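Local coordinates for protein extracellular ligand-binding receptor (Desulfohalobium retbaense DSM 5692, PDB 5ERE) that binds the 2-oxo acid ketoleucine in its periplasmic binding-protein region and probably serves as a receptor that couples ligand sensing to signalling through a tandem PAS sensor, at residues 128-133 with 172-177; 141-146 with 157-162; 334-339 with 546-551. All coordinates share one frame; numbering follows the deposited sequence.

Contact 1. Residues 128-133 with 172-177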
loop_
_atom_site.group_PDB
_atom_site.type_symbol
_atom_site.label_atom_id
_atom_site.label_comp_id
_atom_site.label_asym_id
_atom_site.label_seq_id
_atom_site.Cartn_x
_atom_site.Cartn_y
_atom_site.Cartn_z
ATOM N N ARG A 128 3.478 12.594 -17.688
ATOM C CA ARG A 128 4.101 11.799 -18.757
ATOM C C ARG A 128 5.009 10.694 -18.185
ATOM O O ARG A 128 6.096 10.982 -17.672
ATOM C CB ARG A 128 4.921 12.688 -19.713
ATOM C CG ARG A 128 4.193 13.905 -20.276
ATOM C CD ARG A 128 4.547 14.131 -21.747
ATOM N NE ARG A 128 3.672 13.338 -22.598
ATOM C CZ ARG A 128 3.895 13.065 -23.874
ATOM N NH1 ARG A 128 4.983 13.520 -24.477
ATOM N NH2 ARG A 128 3.024 12.326 -24.543
ATOM N N ILE A 129 4.591 9.440 -18.349
ATOM C CA ILE A 129 5.296 8.283 -17.757
ATOM C C ILE A 129 5.809 7.271 -18.777
ATOM O O ILE A 129 5.018 6.636 -19.466
ATOM C CB ILE A 129 4.372 7.497 -16.775
ATOM C CG1 ILE A 129 4.027 8.334 -15.545
ATOM C CG2 ILE A 129 5.035 6.164 -16.330
ATOM C CD1 ILE A 129 2.826 7.775 -14.722
ATOM N N ALA A 130 7.123 7.063 -18.825
ATOM C CA ALA A 130 7.674 5.988 -19.658
ATOM C C ALA A 130 8.092 4.789 -18.793
ATOM O O ALA A 130 8.567 4.960 -17.662
ATOM C CB ALA A 130 8.858 6.495 -20.478
ATOM N N VAL A 131 7.882 3.586 -19.332
ATOM C CA VAL A 131 8.352 2.353 -18.718
ATOM C C VAL A 131 9.307 1.617 -19.654
ATOM O O VAL A 131 8.988 1.375 -20.811
ATOM C CB VAL A 131 7.182 1.405 -18.365
ATOM C CG1 VAL A 131 7.649 0.230 -17.405
ATOM C CG2 VAL A 131 6.068 2.178 -17.746
ATOM N N LEU A 132 10.483 1.286 -19.135
ATOM C CA LEU A 132 11.378 0.312 -19.743
ATOM C C LEU A 132 11.504 -0.915 -18.816
ATOM O O LEU A 132 12.031 -0.784 -17.692
ATOM C CB LEU A 132 12.746 0.942 -19.993
ATOM C CG LEU A 132 13.812 0.117 -20.729
ATOM C CD1 LEU A 132 13.291 -0.509 -22.025
ATOM C CD2 LEU A 132 15.001 1.010 -21.031
ATOM N N ALA A 133 11.023 -2.081 -19.271
ATOM C CA ALA A 133 10.942 -3.270 -18.408
ATOM C C ALA A 133 11.615 -4.506 -18.999
ATOM O O ALA A 133 11.552 -4.770 -20.202
ATOM C CB ALA A 133 9.492 -3.593 -18.104
ATOM N N ALA A 172 15.409 5.522 -27.593
ATOM C CA ALA A 172 15.123 6.527 -28.636
ATOM C C ALA A 172 13.623 6.775 -28.688
ATOM O O ALA A 172 13.174 7.918 -28.585
ATOM C CB ALA A 172 15.649 6.083 -30.004
ATOM N N THR A 173 12.858 5.692 -28.813
ATOM C CA THR A 173 11.408 5.744 -28.672
ATOM C C THR A 173 11.009 6.564 -27.460
ATOM O O THR A 173 10.092 7.374 -27.516
ATOM C CB THR A 173 10.810 4.346 -28.503
ATOM O OG1 THR A 173 11.303 3.481 -29.524
ATOM C CG2 THR A 173 9.289 4.384 -28.551
ATOM N N ILE A 174 11.712 6.342 -26.358
ATOM C CA ILE A 174 11.317 6.916 -25.087
ATOM C C ILE A 174 11.591 8.413 -25.018
ATOM O O ILE A 174 10.755 9.185 -24.538
ATOM C CB ILE A 174 12.044 6.210 -23.922
ATOM C CG1 ILE A 174 11.346 4.884 -23.605
ATOM C CG2 ILE A 174 12.088 7.120 -22.676
ATOM C CD1 ILE A 174 12.189 3.935 -22.753
ATOM N N LYS A 175 12.785 8.808 -25.435
ATOM C CA LYS A 175 13.149 10.217 -25.425
ATOM C C LYS A 175 12.156 10.999 -26.271
ATOM O O LYS A 175 11.747 12.093 -25.903
ATOM C CB LYS A 175 14.568 10.427 -25.941
ATOM C CG LYS A 175 14.908 11.886 -26.186
ATOM C CD LYS A 175 16.395 12.078 -26.388
ATOM C CE LYS A 175 16.694 13.225 -27.335
ATOM N NZ LYS A 175 18.149 13.346 -27.618
ATOM N N ALA A 176 11.723 10.384 -27.366
ATOM C CA ALA A 176 10.821 11.037 -28.309
ATOM C C ALA A 176 9.410 11.196 -27.750
ATOM O O ALA A 176 8.525 11.685 -28.453
ATOM C CB ALA A 176 10.774 10.258 -29.619
ATOM N N ARG A 177 9.189 10.790 -26.500
ATOM C CA ARG A 177 7.883 11.025 -25.889
ATOM C C ARG A 177 7.992 11.973 -24.717
ATOM O O ARG A 177 7.003 12.193 -24.008
ATOM C CB ARG A 177 7.238 9.724 -25.452
ATOM C CG ARG A 177 7.281 8.629 -26.484
ATOM C CD ARG A 177 6.018 8.557 -27.303
ATOM N NE ARG A 177 6.005 7.299 -28.054
ATOM C CZ ARG A 177 6.226 7.172 -29.362
ATOM N NH1 ARG A 177 6.452 8.235 -30.131
ATOM N NH2 ARG A 177 6.202 5.963 -29.909
#
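I174 carries the apolar part of this contact, reaching from a short helix onto strand residues A130 and L132. Its CB bears two branches, and each meets a different residue. CG2 is anti to the backbone N and rests 4.0 Å from A130 CB. CG1 is anti to the carbonyl carbon (chi1 -80°), and it carries CD1 away along the strand. CD1, the tip, lies 4.1 Å from L132 CB. I174 therefore spans two positions of the strand, with a methyl group on each. I174, A130 and L132 are all buried, and no hydrogen bond crosses between the segments. At the outer end, R128 brings its guanidinium obliquely up to the R177 carbonyl. NH1 comes very close to that oxygen, but the angle is poor, and the approach is doubtful as a polar bond. Strand 129-134 runs between strands 154-160 and 181-185 and pairs with both in parallel. Helix 168-175 connects those two strands, so it passes over the face of the strand between them. V131 points the other way and touches I143 and L146 of helix 137-149. Helices on both faces of a parallel sheet are characteristic of the alpha/beta lobes of periplasmic binding proteins.

Contact 2. Residues 141-146 with 157-162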
loop_
_atom_site.group_PDB
_atom_site.type_symbol
_atom_site.label_atom_id
_atom_site.label_comp_id
_atom_site.label_asym_id
_atom_site.label_seq_id
_atom_site.Cartn_x
_atom_site.Cartn_y
_atom_site.Cartn_z
ATOM N N SER A 141 4.153 -7.919 -16.283
ATOM C CA SER A 141 3.137 -7.719 -15.261
ATOM C C SER A 141 3.109 -6.270 -14.771
ATOM O O SER A 141 2.040 -5.688 -14.598
ATOM C CB SER A 141 3.370 -8.689 -14.090
ATOM O OG SER A 141 2.304 -8.603 -13.184
ATOM N N TRP A 142 4.287 -5.692 -14.546
ATOM C CA TRP A 142 4.401 -4.294 -14.166
ATOM C C TRP A 142 3.881 -3.356 -15.253
ATOM O O TRP A 142 3.297 -2.324 -14.941
ATOM C CB TRP A 142 5.855 -3.936 -13.861
ATOM C CG TRP A 142 6.219 -4.109 -12.417
ATOM C CD1 TRP A 142 6.916 -5.146 -11.856
ATOM C CD2 TRP A 142 5.899 -3.217 -11.351
ATOM N NE1 TRP A 142 7.057 -4.943 -10.499
ATOM C CE2 TRP A 142 6.445 -3.763 -10.166
ATOM C CE3 TRP A 142 5.214 -1.996 -11.283
ATOM C CZ2 TRP A 142 6.308 -3.142 -8.931
ATOM C CZ3 TRP A 142 5.094 -1.377 -10.066
ATOM C CH2 TRP A 142 5.629 -1.955 -8.899
ATOM N N ILE A 143 4.127 -3.693 -16.518
ATOM C CA ILE A 143 3.640 -2.866 -17.631
ATOM C C ILE A 143 2.117 -2.870 -17.618
ATOM O O ILE A 143 1.494 -1.810 -17.624
ATOM C CB ILE A 143 4.169 -3.353 -19.016
ATOM C CG1 ILE A 143 5.559 -2.778 -19.262
ATOM C CG2 ILE A 143 3.270 -2.874 -20.185
ATOM C CD1 ILE A 143 6.353 -3.481 -20.325
ATOM N N ARG A 144 1.532 -4.059 -17.556
ATOM C CA ARG A 144 0.091 -4.203 -17.630
ATOM C C ARG A 144 -0.574 -3.509 -16.449
ATOM O O ARG A 144 -1.690 -3.021 -16.567
ATOM C CB ARG A 144 -0.299 -5.684 -17.684
HETATM N N MSE A 145 0.118 -3.448 -15.315
HETATM C CA MSE A 145 -0.434 -2.826 -14.107
HETATM C C MSE A 145 -0.405 -1.331 -14.209
HETATM O O MSE A 145 -1.361 -0.643 -13.849
HETATM C CB MSE A 145 0.354 -3.216 -12.873
HETATM C CG MSE A 145 0.215 -4.640 -12.480
HETATM SE SE MSE A 145 -1.272 -4.966 -11.269
HETATM C CE MSE A 145 -0.852 -6.853 -11.006
ATOM N N LEU A 146 0.734 -0.834 -14.660
ATOM C CA LEU A 146 0.937 0.580 -14.752
ATOM C C LEU A 146 0.005 1.157 -15.825
ATOM O O LEU A 146 -0.565 2.233 -15.649
ATOM C CB LEU A 146 2.401 0.865 -15.042
ATOM C CG LEU A 146 3.311 0.757 -13.810
ATOM C CD1 LEU A 146 4.769 0.747 -14.212
ATOM C CD2 LEU A 146 3.014 1.894 -12.842
ATOM N N ALA A 157 5.876 2.091 -23.447
ATOM C CA ALA A 157 6.062 0.841 -22.713
ATOM C C ALA A 157 7.018 -0.062 -23.492
ATOM O O ALA A 157 6.596 -0.799 -24.382
ATOM C CB ALA A 157 4.728 0.145 -22.492
ATOM N N GLN A 158 8.302 0.020 -23.148
ATOM C CA GLN A 158 9.365 -0.663 -23.875
ATOM C C GLN A 158 9.935 -1.822 -23.052
ATOM O O GLN A 158 10.042 -1.724 -21.835
ATOM C CB GLN A 158 10.484 0.321 -24.226
ATOM C CG GLN A 158 10.087 1.420 -25.222
ATOM C CD GLN A 158 9.727 0.853 -26.596
ATOM O OE1 GLN A 158 10.606 0.437 -27.352
ATOM N NE2 GLN A 158 8.430 0.806 -26.905
ATOM N N GLU A 159 10.296 -2.910 -23.725
ATOM C CA GLU A 159 10.911 -4.064 -23.081
ATOM C C GLU A 159 12.382 -4.201 -23.474
ATOM O O GLU A 159 12.825 -3.607 -24.459
ATOM C CB GLU A 159 10.144 -5.331 -23.448
ATOM C CG GLU A 159 8.703 -5.340 -22.925
ATOM C CD GLU A 159 7.888 -6.532 -23.411
ATOM O OE1 GLU A 159 8.326 -7.216 -24.370
ATOM O OE2 GLU A 159 6.797 -6.766 -22.841
ATOM N N TYR A 160 13.143 -4.974 -22.697
ATOM C CA TYR A 160 14.520 -5.307 -23.054
ATOM C C TYR A 160 14.957 -6.650 -22.482
ATOM O O TYR A 160 14.573 -7.033 -21.360
ATOM C CB TYR A 160 15.497 -4.227 -22.576
ATOM C CG TYR A 160 15.606 -4.160 -21.064
ATOM C CD1 TYR A 160 14.663 -3.468 -20.318
ATOM C CD2 TYR A 160 16.642 -4.802 -20.392
ATOM C CE1 TYR A 160 14.749 -3.403 -18.950
ATOM C CE2 TYR A 160 16.735 -4.759 -19.004
ATOM C CZ TYR A 160 15.778 -4.066 -18.288
ATOM O OH TYR A 160 15.849 -4.000 -16.921
ATOM N N ASN A 161 15.794 -7.343 -23.247
ATOM C CA ASN A 161 16.480 -8.527 -22.779
ATOM C C ASN A 161 17.605 -8.151 -21.811
ATOM O O ASN A 161 18.556 -7.474 -22.215
ATOM C CB ASN A 161 17.035 -9.303 -23.962
ATOM C CG ASN A 161 17.598 -10.643 -23.548
ATOM O OD1 ASN A 161 18.726 -10.737 -23.075
ATOM N ND2 ASN A 161 16.799 -11.686 -23.695
ATOM N N PRO A 162 17.507 -8.571 -20.527
ATOM C CA PRO A 162 18.540 -8.132 -19.574
ATOM C C PRO A 162 19.917 -8.764 -19.815
ATOM O O PRO A 162 20.929 -8.225 -19.364
ATOM C CB PRO A 162 17.960 -8.540 -18.207
ATOM C CG PRO A 162 17.047 -9.665 -18.486
ATOM C CD PRO A 162 16.433 -9.325 -19.855
#
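Q158 O accepts a probable hydrogen bond from A133 N, and the same oxygen has I143 CD1 of the helix 4.4 Å away. Q158 N is held in turn, through a probable hydrogen bond to V131 O. The backbone of Q158 is thus fixed to the neighbouring strand on which the helix rests.

No hydrogen bond joins the two segments themselves, and I143 makes the contact with its two methyl ends. With chi1 at -84°, I143 turns its CG2 methyl to A157 CB, 4.1 Å away, and sends CD1 further along the strand. There I143 CD1 lies 4.0 Å from E159 CG. The side chains of I143 and E159 cross at about a right angle. The E159 chain runs out extended beyond CG, and the aliphatic part of this acidic residue supplies the surface that CD1 touches. E159 OE1 lies close to D135 OD1. These like charges would probably favour proton uptake by one of the two carboxylates.

Helix 141-146 and strand 157-160 run antiparallel, at 176°, with their axes 9.8 Å apart. They belong to the beta-alpha-beta unit of strand 129-134, helix 137-149 and strand 154-160. W142 and L146 pack on helix 112-123, while Q158 extends to the opposite face of the sheet and meets T173 and I174 of helix 168-175.

Contact 3. Residues 334-339 with 546-551; sequences QELNAI and TSIGLH
Helix 334-339 and strand 546-550 run nearly parallel, 8° apart with axes 8.1 Å from each other, and come nearest at N337 and I548. The arrangement is a long helix, 324-357, laid on an antiparallel sheet, consistent with a tandem PAS sensor of the Cache type. L336 points at the strand, and its CD1 meets I548 CD1 at 3.6 Å. I548 has CG1 between the backbone N and the carbonyl carbon (chi1 48°), which turns CD1 to L336 and leaves CG2 for N337. The amide of N337 lies against that methyl, with OD1 3.3 Å from I548 CG2. Helix 461-470 adds to the apolar layer, with I465 on L336 and F462 on I548. Further along, H551 NE2 is hydrogen-bonded to D344 OD1 of the same long helix. At the more open edge, two waters connect N337 to the backbone of G549, and both donate to N337 OD1. The first, 3.1 Å from N337 OD1, also donates to G549 O at 2.8 Å. The second lies 2.9 Å from N337 OD1 and accepts from G549 N at 3.2 Å.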
loop_
_atom_site.group_PDB
_atom_site.type_symbol
_atom_site.label_atom_id
_atom_site.label_comp_id
_atom_site.label_asym_id
_atom_site.label_seq_id
_atom_site.Cartn_x
_atom_site.Cartn_y
_atom_site.Cartn_z
ATOM N N GLN A 334 -6.036 15.949 1.377
ATOM C CA GLN A 334 -6.673 16.394 0.140
ATOM C C GLN A 334 -7.881 15.547 -0.219
ATOM O O GLN A 334 -8.893 16.074 -0.689
ATOM C CB GLN A 334 -5.675 16.364 -1.014
ATOM C CG GLN A 334 -4.656 17.461 -0.908
ATOM C CD GLN A 334 -3.577 17.361 -1.957
ATOM O OE1 GLN A 334 -3.541 16.423 -2.759
ATOM N NE2 GLN A 334 -2.686 18.324 -1.952
ATOM N N GLU A 335 -7.793 14.230 -0.037
ATOM C CA GLU A 335 -8.948 13.426 -0.367
ATOM C C GLU A 335 -10.090 13.798 0.564
ATOM O O GLU A 335 -11.226 13.950 0.115
ATOM C CB GLU A 335 -8.649 11.938 -0.283
ATOM C CG GLU A 335 -9.870 11.096 -0.603
ATOM C CD GLU A 335 -9.539 9.647 -0.889
ATOM O OE1 GLU A 335 -8.378 9.267 -0.667
ATOM O OE2 GLU A 335 -10.441 8.888 -1.328
ATOM N N LEU A 336 -9.781 13.968 1.852
ATOM C CA LEU A 336 -10.795 14.348 2.834
ATOM C C LEU A 336 -11.408 15.723 2.531
ATOM O O LEU A 336 -12.618 15.883 2.624
ATOM C CB LEU A 336 -10.212 14.334 4.258
ATOM C CG LEU A 336 -9.938 12.928 4.820
ATOM C CD1 LEU A 336 -9.019 12.941 6.050
ATOM C CD2 LEU A 336 -11.255 12.130 5.115
ATOM N N ASN A 337 -10.593 16.728 2.196
ATOM C CA ASN A 337 -11.150 18.044 1.867
ATOM C C ASN A 337 -12.053 18.004 0.656
ATOM O O ASN A 337 -13.075 18.668 0.637
ATOM C CB ASN A 337 -10.040 19.079 1.645
ATOM C CG ASN A 337 -9.361 19.486 2.970
ATOM O OD1 ASN A 337 -10.003 19.522 4.033
ATOM N ND2 ASN A 337 -8.067 19.754 2.911
ATOM N N ALA A 338 -11.687 17.217 -0.347
ATOM C CA ALA A 338 -12.503 17.116 -1.546
ATOM C C ALA A 338 -13.808 16.338 -1.282
ATOM O O ALA A 338 -14.871 16.627 -1.847
ATOM C CB ALA A 338 -11.717 16.463 -2.642
ATOM N N ILE A 339 -13.750 15.340 -0.421
ATOM C CA ILE A 339 -14.996 14.689 -0.038
ATOM C C ILE A 339 -15.919 15.667 0.678
ATOM O O ILE A 339 -17.094 15.792 0.322
ATOM C CB ILE A 339 -14.722 13.448 0.842
ATOM C CG1 ILE A 339 -14.079 12.394 -0.045
ATOM C CG2 ILE A 339 -15.997 12.937 1.439
ATOM C CD1 ILE A 339 -13.492 11.204 0.736
ATOM N N THR A 546 -1.840 18.090 10.176
ATOM C CA THR A 546 -2.528 19.159 9.486
ATOM C C THR A 546 -3.991 19.142 9.943
ATOM O O THR A 546 -4.350 18.423 10.882
ATOM C CB THR A 546 -2.388 19.020 7.924
ATOM O OG1 THR A 546 -2.936 20.180 7.297
ATOM C CG2 THR A 546 -3.092 17.775 7.374
ATOM N N SER A 547 -4.825 19.953 9.311
ATOM C CA SER A 547 -6.211 20.058 9.688
ATOM C C SER A 547 -7.094 19.962 8.458
ATOM O O SER A 547 -6.716 20.369 7.365
ATOM C CB SER A 547 -6.486 21.354 10.442
ATOM O OG SER A 547 -5.821 21.371 11.690
ATOM N N ILE A 548 -8.259 19.373 8.678
ATOM C CA ILE A 548 -9.333 19.301 7.706
ATOM C C ILE A 548 -10.654 19.715 8.345
ATOM O O ILE A 548 -10.890 19.470 9.532
ATOM C CB ILE A 548 -9.490 17.883 7.156
ATOM C CG1 ILE A 548 -9.500 16.879 8.332
ATOM C CG2 ILE A 548 -8.356 17.577 6.192
ATOM C CD1 ILE A 548 -10.213 15.718 8.032
ATOM N N GLY A 549 -11.533 20.323 7.561
ATOM C CA GLY A 549 -12.845 20.672 8.075
ATOM C C GLY A 549 -13.640 21.632 7.217
ATOM O O GLY A 549 -13.232 21.964 6.105
ATOM N N LEU A 550 -14.773 22.070 7.749
ATOM C CA LEU A 550 -15.635 23.045 7.101
ATOM C C LEU A 550 -16.314 23.949 8.121
ATOM O O LEU A 550 -16.581 23.532 9.253
ATOM C CB LEU A 550 -16.736 22.357 6.263
ATOM C CG LEU A 550 -16.430 21.482 5.050
ATOM C CD1 LEU A 550 -17.698 20.741 4.589
ATOM C CD2 LEU A 550 -15.871 22.344 3.904
ATOM N N HIS A 551 -16.592 25.183 7.701
ATOM C CA HIS A 551 -17.499 26.076 8.420
ATOM C C HIS A 551 -17.064 26.295 9.872
ATOM O O HIS A 551 -17.918 26.457 10.756
ATOM C CB HIS A 551 -18.928 25.527 8.401
ATOM C CG HIS A 551 -19.451 25.234 7.031
ATOM N ND1 HIS A 551 -19.483 26.188 6.031
ATOM C CD2 HIS A 551 -19.971 24.104 6.494
ATOM C CE1 HIS A 551 -19.999 25.654 4.936
ATOM N NE2 HIS A 551 -20.304 24.391 5.189
HETATM O O HOH W 1 -12.809 20.722 3.676
HETATM O O HOH W 2 -9.965 22.024 5.405
#

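Contacts 1 and 2 sit in one lobe of the binding-protein region, their centres 11 Å apart. Along the chain, contact 2 is nested inside the loop closed by contact 1. Strands 129-134 and 154-160 are neighbours in one sheet and join the two directly, while helices 168-175 and 137-149 lie on its two faces. Contact 3 follows later in the chain and shares no sheet with them. Its centre is 36 Å from that of contact 1 and 37 Å from that of contact 2. It joins helix 324-357 to the sheet containing strand 541-550. The contacts thus mark two separate modules within a single chain, a periplasmic-binding-protein module that holds ketoleucine and a probable PAS sensor region.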